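Pre-mRNA splicing factor PRP8 (Cyanidioschyzon merolae, PDB 6NQI) probably binds the U1, U2, U5 and U6 snRNAs and pre-mRNA introns as a spliceosome core protein, represented here by its RNase H-like (RH) domain. Local coordinates at residues 79-90 against 105-113; 139-150 against 193-204. All coordinates share one frame; numbering follows the deposited sequence.

Interaction 1. Residues 79-90 against 105-113; sequences PRGIVLAQTASM and IPVRAGAAA. With BME (beta-mercaptoethanol), chain C.
Ile-82 and Val-83 run alongside Val-107 and Arg-108 as two short parallel strands. Three backbone hydrogen bonds join them: Ile-82 N to Pro-106 O (3.0 Å), Arg-108 N to Ile-82 O and Leu-84 N to Arg-108 O, the last nearly straight at 171°. Just past the strands, a weak bond from Ala-111 N to Leu-84 O continues the pairing, and the segments stay close.

Leu-84 can be followed outward from this backbone. Its CB lies 3.9 Å from Arg-108 O, the carbonyl that its own N-H grips, and CG stays near the same oxygen. From there the branches part: CD1 meets Val-107 CG1 at 4.0 Å, whereas CD2 reaches S2 of a beta-mercaptoethanol at 3.6 Å. This small molecule probably comes from the crystallisation liquor; its O1 accepts a weak bond from Gln-86 N, and it is also hydrogen-bonded to Asp-16.

Ile-82 and Val-107 lie on one face of the sheet, beneath Leu-93 of helix 90-97, and Ile-82 CD1 continues along this side to Ile-105 CG2 at 3.7 Å. Val-83 and Arg-108 occupy the other face, side by side. A bend at chi3 (67°) folds the arginine back, bringing one face of its guanidinium over Val-83 CG1 near the rim. The same CG1, anti to the backbone N (chi1 -171°), also packs on Ala-111 CB at 3.6 Å. At the start of helix 90-97, Met-90 CE rests against Ala-109 CB (3.6 Å).

Strand 81-84, helix 90-97 and strand 107-108 make up a beta-alpha-beta unit, with strand 11-21 paired on the far side of 81-84; together the three strands make the parallel part of the mixed sheet, as in the RNase H fold.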
loop_
_atom_site.group_PDB
_atom_site.type_symbol
_atom_site.label_atom_id
_atom_site.label_comp_id
_atom_site.label_asym_id
_atom_site.label_seq_id
_atom_site.Cartn_x
_atom_site.Cartn_y
_atom_site.Cartn_z
ATOM N N PRO A 79 -2.034 -13.952 2.639
ATOM C CA PRO A 79 -1.315 -13.800 1.375
ATOM C C PRO A 79 -0.427 -15.005 1.086
ATOM O O PRO A 79 0.100 -15.653 1.990
ATOM C CB PRO A 79 -0.492 -12.523 1.589
ATOM C CG PRO A 79 -0.284 -12.467 3.031
ATOM C CD PRO A 79 -1.552 -12.993 3.646
ATOM N N ARG A 80 -0.298 -15.321 -0.197
ATOM C CA ARG A 80 0.618 -16.368 -0.627
ATOM C C ARG A 80 2.056 -15.879 -0.723
ATOM O O ARG A 80 2.961 -16.697 -0.896
ATOM C CB ARG A 80 0.135 -16.976 -1.952
ATOM C CG ARG A 80 -1.084 -17.866 -1.740
ATOM C CD ARG A 80 -1.800 -18.170 -3.029
ATOM N NE ARG A 80 -1.840 -19.613 -3.324
ATOM C CZ ARG A 80 -2.295 -20.129 -4.467
ATOM N NH1 ARG A 80 -2.741 -19.329 -5.435
ATOM N NH2 ARG A 80 -2.306 -21.453 -4.650
ATOM N N GLY A 81 2.277 -14.574 -0.624
ATOM C CA GLY A 81 3.607 -13.991 -0.577
ATOM C C GLY A 81 3.546 -12.589 -0.008
ATOM O O GLY A 81 2.488 -11.950 0.008
ATOM N N ILE A 82 4.679 -12.135 0.529
ATOM C CA ILE A 82 4.820 -10.793 1.095
ATOM C C ILE A 82 6.010 -10.140 0.416
ATOM O O ILE A 82 7.104 -10.709 0.426
ATOM C CB ILE A 82 5.021 -10.833 2.617
ATOM C CG1 ILE A 82 3.756 -11.365 3.291
ATOM C CG2 ILE A 82 5.427 -9.454 3.121
ATOM C CD1 ILE A 82 3.967 -11.932 4.680
ATOM N N VAL A 83 5.808 -8.970 -0.178
ATOM C CA VAL A 83 6.877 -8.272 -0.890
ATOM C C VAL A 83 7.116 -6.943 -0.186
ATOM O O VAL A 83 6.209 -6.101 -0.127
ATOM C CB VAL A 83 6.536 -8.052 -2.378
ATOM C CG1 VAL A 83 7.754 -7.527 -3.146
ATOM C CG2 VAL A 83 5.949 -9.300 -3.020
ATOM N N LEU A 84 8.328 -6.743 0.324
ATOM C CA LEU A 84 8.702 -5.535 1.045
ATOM C C LEU A 84 9.412 -4.567 0.118
ATOM O O LEU A 84 10.269 -4.963 -0.680
ATOM C CB LEU A 84 9.617 -5.847 2.229
ATOM C CG LEU A 84 9.098 -6.864 3.233
ATOM C CD1 LEU A 84 10.149 -7.182 4.281
ATOM C CD2 LEU A 84 7.832 -6.318 3.871
ATOM N N ALA A 85 9.031 -3.296 0.217
ATOM C CA ALA A 85 9.685 -2.286 -0.599
ATOM C C ALA A 85 11.099 -2.018 -0.109
ATOM O O ALA A 85 11.984 -1.724 -0.916
ATOM C CB ALA A 85 8.857 -1.003 -0.619
ATOM N N GLN A 86 11.334 -2.094 1.204
ATOM C CA GLN A 86 12.655 -1.842 1.777
ATOM C C GLN A 86 13.216 -3.108 2.417
ATOM O O GLN A 86 12.574 -3.723 3.278
ATOM C CB GLN A 86 12.609 -0.694 2.789
ATOM C CG GLN A 86 12.691 0.673 2.118
ATOM C CD GLN A 86 12.683 1.842 3.104
ATOM O OE1 GLN A 86 12.056 1.773 4.162
ATOM N NE2 GLN A 86 13.381 2.923 2.748
ATOM N N THR A 87 14.440 -3.465 2.029
ATOM C CA THR A 87 14.996 -4.739 2.456
ATOM C C THR A 87 15.370 -4.721 3.929
ATOM O O THR A 87 15.523 -5.790 4.535
ATOM C CB THR A 87 16.203 -5.094 1.578
ATOM O OG1 THR A 87 16.609 -6.450 1.822
ATOM C CG2 THR A 87 17.388 -4.160 1.845
ATOM N N ALA A 88 15.467 -3.526 4.528
ATOM C CA ALA A 88 15.885 -3.405 5.920
ATOM C C ALA A 88 14.912 -4.081 6.865
ATOM O O ALA A 88 15.318 -4.516 7.949
ATOM C CB ALA A 88 16.035 -1.938 6.302
ATOM N N SER A 89 13.652 -4.220 6.462
ATOM C CA SER A 89 12.645 -4.877 7.276
ATOM C C SER A 89 12.448 -6.329 6.890
ATOM O O SER A 89 11.506 -6.959 7.379
ATOM C CB SER A 89 11.314 -4.145 7.153
ATOM O OG SER A 89 11.498 -2.763 7.345
ATOM N N MET A 90 13.333 -6.884 6.054
ATOM C CA MET A 90 13.228 -8.296 5.707
ATOM C C MET A 90 13.659 -9.171 6.873
ATOM O O MET A 90 12.954 -10.112 7.252
ATOM C CB MET A 90 14.078 -8.597 4.482
ATOM C CG MET A 90 14.087 -10.074 4.136
ATOM S SD MET A 90 14.494 -10.432 2.412
ATOM C CE MET A 90 13.107 -9.600 1.682
ATOM N N ILE A 105 5.598 -18.417 4.975
ATOM C CA ILE A 105 5.033 -17.516 3.985
ATOM C C ILE A 105 6.210 -16.771 3.357
ATOM O O ILE A 105 6.853 -15.968 4.062
ATOM C CB ILE A 105 4.042 -16.513 4.584
ATOM C CG1 ILE A 105 2.793 -17.192 5.118
ATOM C CG2 ILE A 105 3.658 -15.462 3.546
ATOM C CD1 ILE A 105 1.792 -16.190 5.664
ATOM N N PRO A 106 6.512 -16.988 2.088
ATOM C CA PRO A 106 7.715 -16.389 1.506
ATOM C C PRO A 106 7.685 -14.877 1.638
ATOM O O PRO A 106 6.653 -14.237 1.444
ATOM C CB PRO A 106 7.658 -16.838 0.043
ATOM C CG PRO A 106 6.797 -18.041 0.063
ATOM C CD PRO A 106 5.777 -17.807 1.110
ATOM N N VAL A 107 8.812 -14.329 2.065
ATOM C CA VAL A 107 9.005 -12.902 2.228
ATOM C C VAL A 107 10.119 -12.501 1.279
ATOM O O VAL A 107 11.229 -13.036 1.367
ATOM C CB VAL A 107 9.343 -12.581 3.693
ATOM C CG1 VAL A 107 9.754 -11.133 3.854
ATOM C CG2 VAL A 107 8.147 -12.909 4.553
ATOM N N ARG A 108 9.856 -11.504 0.446
ATOM C CA ARG A 108 10.725 -11.138 -0.660
ATOM C C ARG A 108 10.883 -9.627 -0.677
ATOM O O ARG A 108 10.049 -8.895 -0.149
ATOM C CB ARG A 108 10.118 -11.657 -1.991
ATOM C CG ARG A 108 10.935 -11.456 -3.263
ATOM C CD ARG A 108 10.246 -12.007 -4.594
ATOM N NE ARG A 108 9.015 -11.356 -5.095
ATOM C CZ ARG A 108 8.960 -10.328 -5.959
ATOM N NH1 ARG A 108 10.068 -9.800 -6.475
ATOM N NH2 ARG A 108 7.782 -9.835 -6.339
ATOM N N ALA A 109 11.986 -9.172 -1.254
ATOM C CA ALA A 109 12.262 -7.762 -1.445
ATOM C C ALA A 109 11.881 -7.380 -2.872
ATOM O O ALA A 109 11.187 -8.121 -3.576
ATOM C CB ALA A 109 13.732 -7.455 -1.158
ATOM N N GLY A 110 12.317 -6.201 -3.294
ATOM C CA GLY A 110 12.153 -5.777 -4.664
ATOM C C GLY A 110 10.863 -5.070 -4.997
ATOM O O GLY A 110 10.570 -4.900 -6.189
ATOM N N ALA A 111 10.080 -4.647 -3.997
ATOM C CA ALA A 111 8.916 -3.827 -4.327
ATOM C C ALA A 111 9.298 -2.376 -4.570
ATOM O O ALA A 111 8.458 -1.606 -5.054
ATOM C CB ALA A 111 7.865 -3.896 -3.213
ATOM N N ALA A 112 10.577 -2.038 -4.361
ATOM C CA ALA A 112 11.053 -0.673 -4.543
ATOM C C ALA A 112 10.691 -0.136 -5.919
ATOM O O ALA A 112 10.279 1.022 -6.055
ATOM C CB ALA A 112 12.566 -0.626 -4.329
ATOM N N ALA A 113 10.829 -0.973 -6.951
ATOM C CA ALA A 113 10.456 -0.589 -8.306
ATOM C C ALA A 113 9.025 -0.071 -8.392
ATOM O O ALA A 113 8.677 0.593 -9.375
ATOM C CB ALA A 113 10.627 -1.783 -9.246
HETATM C C1 BME C . 7.866 -2.143 4.059
HETATM C C2 BME C . 8.761 -3.011 4.921
HETATM O O1 BME C . 8.751 -1.438 3.225
HETATM S S2 BME C . 7.934 -3.760 6.346
#

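Interaction 2. Residues 139-150 against 193-204; sequences IWSGYADWLEHV and PWLWPALPETDW
Ser-141 and Trp-194 form a single backbone bridge, in which Ser-141 N donates to Pro-193 O at 3.0 Å and Leu-195 N returns a weak bond to Ser-141 O. Beside it, Pro-193 lays its ring across Trp-140, CG standing 3.8 Å from the centroid of the six-membered ring in a CH-pi contact.

The Trp-194 indole folds over the turn that follows the strand. Ala-144 CA sits over its five-membered ring, 4.2 Å from the centroid, while Asp-145 CB touches CH2 of Trp-194 at 3.5 Å.

Deeper in, Trp-146, Trp-196 and Trp-204 form an aromatic cluster. With its CG beside the backbone N (chi1 -57°), Trp-146 directs its indole to meet both of the others. Toward Trp-204 it presents an edge, in a T-shaped pair with planes at 74° and five-membered-ring centroids 4.6 Å apart; NE1 stands over the Trp-204 face, 3.4 Å from CE2, and Leu-199 CD1 covers the opposite face. Trp-196 instead lies nearly parallel to Trp-146 (23°) but slid aside, with little overlap, and its NE1 makes a weak bond to Gly-142 O (3.1 Å), which lies in the ring plane. With a leucine in place of Trp-204 the aromatic face is gone, which would probably leave the Trp-146 edge without its T-shaped partner and open a gap toward Leu-199.

Bent at chi2, Glu-201 sets its CG against His-149 CB and its carboxylate beside Val-150 CG1. OE1 of Glu-201 forms a salt bridge with Arg-158, whose guanidinium also makes a cation-pi contact with Trp-146. The salt bridge ties the first turn of helix 201-210 to helix 152-168, where Trp-196 of the preceding loop also touches Leu-162; the Ser-141 bridge joins that loop to the end of strand 137-141, which pairs with strand 37-43 and whose Trp-140 packs against helix 123-130.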
loop_
_atom_site.group_PDB
_atom_site.type_symbol
_atom_site.label_atom_id
_atom_site.label_comp_id
_atom_site.label_asym_id
_atom_site.label_seq_id
_atom_site.Cartn_x
_atom_site.Cartn_y
_atom_site.Cartn_z
ATOM N N ILE A 139 -9.032 0.786 5.587
ATOM C CA ILE A 139 -8.944 -0.133 4.455
ATOM C C ILE A 139 -9.768 0.420 3.302
ATOM O O ILE A 139 -10.972 0.660 3.449
ATOM C CB ILE A 139 -9.406 -1.556 4.831
ATOM C CG1 ILE A 139 -8.515 -2.126 5.940
ATOM C CG2 ILE A 139 -9.371 -2.459 3.628
ATOM C CD1 ILE A 139 -9.017 -3.408 6.550
ATOM N N TRP A 140 -9.131 0.570 2.148
ATOM C CA TRP A 140 -9.732 1.105 0.937
ATOM C C TRP A 140 -9.768 0.011 -0.118
ATOM O O TRP A 140 -9.045 -0.978 -0.029
ATOM C CB TRP A 140 -8.948 2.326 0.425
ATOM C CG TRP A 140 -8.780 3.390 1.480
ATOM C CD1 TRP A 140 -8.049 3.298 2.623
ATOM C CD2 TRP A 140 -9.383 4.685 1.496
ATOM N NE1 TRP A 140 -8.149 4.451 3.342
ATOM C CE2 TRP A 140 -8.970 5.320 2.674
ATOM C CE3 TRP A 140 -10.233 5.369 0.623
ATOM C CZ2 TRP A 140 -9.373 6.616 3.006
ATOM C CZ3 TRP A 140 -10.635 6.652 0.950
ATOM C CH2 TRP A 140 -10.203 7.263 2.128
ATOM N N SER A 141 -10.639 0.155 -1.104
ATOM C CA SER A 141 -10.651 -0.783 -2.227
ATOM C C SER A 141 -9.893 -0.136 -3.376
ATOM O O SER A 141 -10.388 0.790 -4.016
ATOM C CB SER A 141 -12.071 -1.173 -2.622
ATOM O OG SER A 141 -12.589 -0.310 -3.610
ATOM N N GLY A 142 -8.672 -0.603 -3.618
ATOM C CA GLY A 142 -7.840 -0.008 -4.647
ATOM C C GLY A 142 -8.232 -0.316 -6.078
ATOM O O GLY A 142 -7.713 0.338 -6.987
ATOM N N TYR A 143 -9.155 -1.253 -6.302
ATOM C CA TYR A 143 -9.630 -1.568 -7.643
ATOM C C TYR A 143 -11.050 -1.075 -7.878
ATOM O O TYR A 143 -11.674 -1.461 -8.873
ATOM C CB TYR A 143 -9.550 -3.076 -7.933
ATOM C CG TYR A 143 -8.145 -3.640 -7.979
ATOM C CD1 TYR A 143 -7.051 -2.796 -8.023
ATOM C CD2 TYR A 143 -7.918 -5.024 -8.004
ATOM C CE1 TYR A 143 -5.776 -3.297 -8.064
ATOM C CE2 TYR A 143 -6.624 -5.542 -8.059
ATOM C CZ TYR A 143 -5.565 -4.669 -8.090
ATOM O OH TYR A 143 -4.279 -5.125 -8.128
ATOM N N ALA A 144 -11.583 -0.258 -6.967
ATOM C CA ALA A 144 -12.890 0.350 -7.170
ATOM C C ALA A 144 -13.899 -0.725 -7.521
ATOM O O ALA A 144 -14.115 -1.665 -6.751
ATOM C CB ALA A 144 -12.834 1.401 -8.284
ATOM N N ASP A 145 -14.451 -0.614 -8.729
ATOM C CA ASP A 145 -15.343 -1.598 -9.327
ATOM C C ASP A 145 -14.769 -2.133 -10.628
ATOM O O ASP A 145 -15.522 -2.524 -11.519
ATOM C CB ASP A 145 -16.712 -0.980 -9.597
ATOM C CG ASP A 145 -16.640 0.165 -10.607
ATOM O OD1 ASP A 145 -17.571 0.303 -11.439
ATOM O OD2 ASP A 145 -15.636 0.917 -10.573
ATOM N N TRP A 146 -13.445 -2.111 -10.779
ATOM C CA TRP A 146 -12.867 -2.531 -12.052
ATOM C C TRP A 146 -13.132 -4.011 -12.329
ATOM O O TRP A 146 -13.456 -4.387 -13.463
ATOM C CB TRP A 146 -11.367 -2.231 -12.086
ATOM C CG TRP A 146 -11.037 -0.792 -11.843
ATOM C CD1 TRP A 146 -11.895 0.276 -11.884
ATOM C CD2 TRP A 146 -9.739 -0.255 -11.574
ATOM N NE1 TRP A 146 -11.213 1.440 -11.626
ATOM C CE2 TRP A 146 -9.888 1.146 -11.428
ATOM C CE3 TRP A 146 -8.465 -0.823 -11.429
ATOM C CZ2 TRP A 146 -8.813 1.988 -11.146
ATOM C CZ3 TRP A 146 -7.394 0.013 -11.143
ATOM C CH2 TRP A 146 -7.577 1.408 -11.005
ATOM N N LEU A 147 -13.063 -4.859 -11.294
ATOM C CA LEU A 147 -13.302 -6.285 -11.492
ATOM C C LEU A 147 -14.705 -6.567 -12.031
ATOM O O LEU A 147 -14.996 -7.717 -12.391
ATOM C CB LEU A 147 -13.065 -7.045 -10.182
ATOM C CG LEU A 147 -11.628 -6.982 -9.662
ATOM C CD1 LEU A 147 -11.371 -8.063 -8.617
ATOM C CD2 LEU A 147 -10.578 -7.017 -10.767
ATOM N N GLU A 148 -15.562 -5.548 -12.120
ATOM C CA GLU A 148 -16.843 -5.704 -12.798
ATOM C C GLU A 148 -16.694 -5.789 -14.309
ATOM O O GLU A 148 -17.491 -6.458 -14.976
ATOM C CB GLU A 148 -17.737 -4.509 -12.485
ATOM C CG GLU A 148 -18.247 -4.461 -11.088
ATOM C CD GLU A 148 -19.386 -5.422 -10.900
ATOM O OE1 GLU A 148 -20.551 -5.033 -11.190
ATOM O OE2 GLU A 148 -19.095 -6.576 -10.496
ATOM N N HIS A 149 -15.685 -5.122 -14.858
ATOM C CA HIS A 149 -15.584 -4.893 -16.291
ATOM C C HIS A 149 -14.274 -5.323 -16.914
ATOM O O HIS A 149 -14.214 -5.426 -18.147
ATOM C CB HIS A 149 -15.810 -3.415 -16.624
ATOM C CG HIS A 149 -17.116 -2.868 -16.138
ATOM N ND1 HIS A 149 -17.313 -2.441 -14.843
ATOM C CD2 HIS A 149 -18.294 -2.679 -16.783
ATOM C CE1 HIS A 149 -18.558 -2.021 -14.709
ATOM N NE2 HIS A 149 -19.175 -2.156 -15.870
ATOM N N VAL A 150 -13.215 -5.514 -16.134
ATOM C CA VAL A 150 -11.932 -5.922 -16.694
ATOM C C VAL A 150 -11.496 -7.182 -15.964
ATOM O O VAL A 150 -11.993 -7.483 -14.867
ATOM C CB VAL A 150 -10.854 -4.821 -16.548
ATOM C CG1 VAL A 150 -11.314 -3.502 -17.161
ATOM C CG2 VAL A 150 -10.426 -4.668 -15.079
ATOM N N PRO A 193 -14.409 2.314 1.428
ATOM C CA PRO A 193 -14.325 3.479 0.533
ATOM C C PRO A 193 -13.488 3.192 -0.712
ATOM O O PRO A 193 -12.467 2.496 -0.654
ATOM C CB PRO A 193 -13.682 4.563 1.414
ATOM C CG PRO A 193 -12.880 3.819 2.414
ATOM C CD PRO A 193 -13.601 2.520 2.656
ATOM N N TRP A 194 -13.937 3.728 -1.854
ATOM C CA TRP A 194 -13.155 3.580 -3.073
ATOM C C TRP A 194 -12.064 4.638 -3.105
ATOM O O TRP A 194 -12.294 5.813 -2.810
ATOM C CB TRP A 194 -14.020 3.711 -4.333
ATOM C CG TRP A 194 -15.067 2.633 -4.541
ATOM C CD1 TRP A 194 -15.415 1.641 -3.667
ATOM C CD2 TRP A 194 -15.917 2.461 -5.695
ATOM N NE1 TRP A 194 -16.422 0.866 -4.202
ATOM C CE2 TRP A 194 -16.747 1.349 -5.443
ATOM C CE3 TRP A 194 -16.054 3.143 -6.910
ATOM C CZ2 TRP A 194 -17.703 0.902 -6.362
ATOM C CZ3 TRP A 194 -17.004 2.696 -7.822
ATOM C CH2 TRP A 194 -17.815 1.588 -7.541
ATOM N N LEU A 195 -10.891 4.216 -3.532
ATOM C CA LEU A 195 -9.748 5.091 -3.668
ATOM C C LEU A 195 -9.865 5.994 -4.891
ATOM O O LEU A 195 -9.198 7.029 -4.944
ATOM C CB LEU A 195 -8.498 4.216 -3.729
ATOM C CG LEU A 195 -7.091 4.761 -3.666
ATOM C CD1 LEU A 195 -6.738 4.991 -2.204
ATOM C CD2 LEU A 195 -6.149 3.765 -4.304
ATOM N N TRP A 196 -10.641 5.582 -5.896
ATOM C CA TRP A 196 -10.877 6.264 -7.160
ATOM C C TRP A 196 -12.330 6.667 -7.377
ATOM O O TRP A 196 -13.245 6.049 -6.820
ATOM C CB TRP A 196 -10.453 5.339 -8.301
ATOM C CG TRP A 196 -9.132 4.789 -8.034
ATOM C CD1 TRP A 196 -8.838 3.517 -7.636
ATOM C CD2 TRP A 196 -7.893 5.490 -8.103
ATOM N NE1 TRP A 196 -7.483 3.376 -7.480
ATOM C CE2 TRP A 196 -6.877 4.575 -7.756
ATOM C CE3 TRP A 196 -7.537 6.794 -8.445
ATOM C CZ2 TRP A 196 -5.530 4.930 -7.731
ATOM C CZ3 TRP A 196 -6.202 7.142 -8.427
ATOM C CH2 TRP A 196 -5.214 6.217 -8.074
ATOM N N PRO A 197 -12.578 7.669 -8.223
ATOM C CA PRO A 197 -13.956 8.055 -8.538
ATOM C C PRO A 197 -14.657 7.007 -9.390
ATOM O O PRO A 197 -14.027 6.216 -10.094
ATOM C CB PRO A 197 -13.779 9.361 -9.316
ATOM C CG PRO A 197 -12.456 9.212 -9.964
ATOM C CD PRO A 197 -11.608 8.506 -8.949
ATOM N N ALA A 198 -15.989 7.030 -9.327
ATOM C CA ALA A 198 -16.840 6.060 -10.026
ATOM C C ALA A 198 -17.019 6.456 -11.492
ATOM O O ALA A 198 -17.917 7.224 -11.838
ATOM C CB ALA A 198 -18.189 5.945 -9.323
ATOM N N LEU A 199 -16.180 5.901 -12.376
ATOM C CA LEU A 199 -16.208 6.228 -13.802
ATOM C C LEU A 199 -16.559 5.016 -14.678
ATOM O O LEU A 199 -16.260 3.871 -14.318
ATOM C CB LEU A 199 -14.851 6.781 -14.257
ATOM C CG LEU A 199 -14.264 8.008 -13.568
ATOM C CD1 LEU A 199 -12.875 8.252 -14.129
ATOM C CD2 LEU A 199 -15.144 9.230 -13.753
ATOM N N PRO A 200 -17.160 5.239 -15.850
ATOM C CA PRO A 200 -17.367 4.139 -16.799
ATOM C C PRO A 200 -16.041 3.689 -17.387
ATOM O O PRO A 200 -15.007 4.341 -17.241
ATOM C CB PRO A 200 -18.276 4.745 -17.874
ATOM C CG PRO A 200 -18.822 5.993 -17.272
ATOM C CD PRO A 200 -17.773 6.489 -16.334
ATOM N N GLU A 201 -16.088 2.556 -18.089
ATOM C CA GLU A 201 -14.852 1.957 -18.584
ATOM C C GLU A 201 -14.254 2.732 -19.746
ATOM O O GLU A 201 -13.037 2.698 -19.935
ATOM C CB GLU A 201 -15.081 0.511 -19.022
ATOM C CG GLU A 201 -14.976 -0.526 -17.924
ATOM C CD GLU A 201 -13.586 -0.624 -17.286
ATOM O OE1 GLU A 201 -12.582 -0.575 -18.030
ATOM O OE2 GLU A 201 -13.502 -0.801 -16.046
ATOM N N THR A 202 -15.078 3.413 -20.545
ATOM C CA THR A 202 -14.541 4.168 -21.675
ATOM C C THR A 202 -13.631 5.297 -21.195
ATOM O O THR A 202 -12.541 5.512 -21.741
ATOM C CB THR A 202 -15.678 4.705 -22.550
ATOM O OG1 THR A 202 -16.663 5.346 -21.731
ATOM C CG2 THR A 202 -16.333 3.570 -23.316
ATOM N N ASP A 203 -14.088 6.060 -20.203
ATOM C CA ASP A 203 -13.244 7.103 -19.626
ATOM C C ASP A 203 -11.997 6.522 -18.965
ATOM O O ASP A 203 -10.928 7.136 -19.026
ATOM C CB ASP A 203 -14.062 7.939 -18.642
ATOM C CG ASP A 203 -15.025 8.888 -19.348
ATOM O OD1 ASP A 203 -14.700 9.374 -20.462
ATOM O OD2 ASP A 203 -16.121 9.122 -18.801
ATOM N N TRP A 204 -12.108 5.337 -18.350
ATOM C CA TRP A 204 -10.930 4.653 -17.815
ATOM C C TRP A 204 -9.939 4.318 -18.927
ATOM O O TRP A 204 -8.726 4.460 -18.750
ATOM C CB TRP A 204 -11.350 3.395 -17.046
ATOM C CG TRP A 204 -11.674 3.654 -15.576
ATOM C CD1 TRP A 204 -12.836 3.338 -14.910
ATOM C CD2 TRP A 204 -10.824 4.283 -14.608
ATOM N NE1 TRP A 204 -12.755 3.737 -13.590
ATOM C CE2 TRP A 204 -11.533 4.320 -13.385
ATOM C CE3 TRP A 204 -9.535 4.823 -14.658
ATOM C CZ2 TRP A 204 -10.996 4.874 -12.240
ATOM C CZ3 TRP A 204 -9.006 5.369 -13.520
ATOM C CH2 TRP A 204 -9.732 5.390 -12.324
#

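Overall arrangement
Interactions 1 and 2 share one mixed sheet but belong to its two ends: strand 107-108 is outermost at one edge and strand 137-141 at the other, with the strands between 11 and 43 filling the middle together with 81-84. Their centres are about 26 Å apart, on opposite sides of the chain's centre, and their nearest atoms remain about 12 Å apart. In sequence, the first is complete before the second begins. The first joins two neighbouring parallel strands across a helical connection; the second fastens a distant loop and the start of helix 201-210 to the end of an edge strand. Beta-mercaptoethanol, held partly by Asp-16 of the central strand 11-21, belongs to interaction 1.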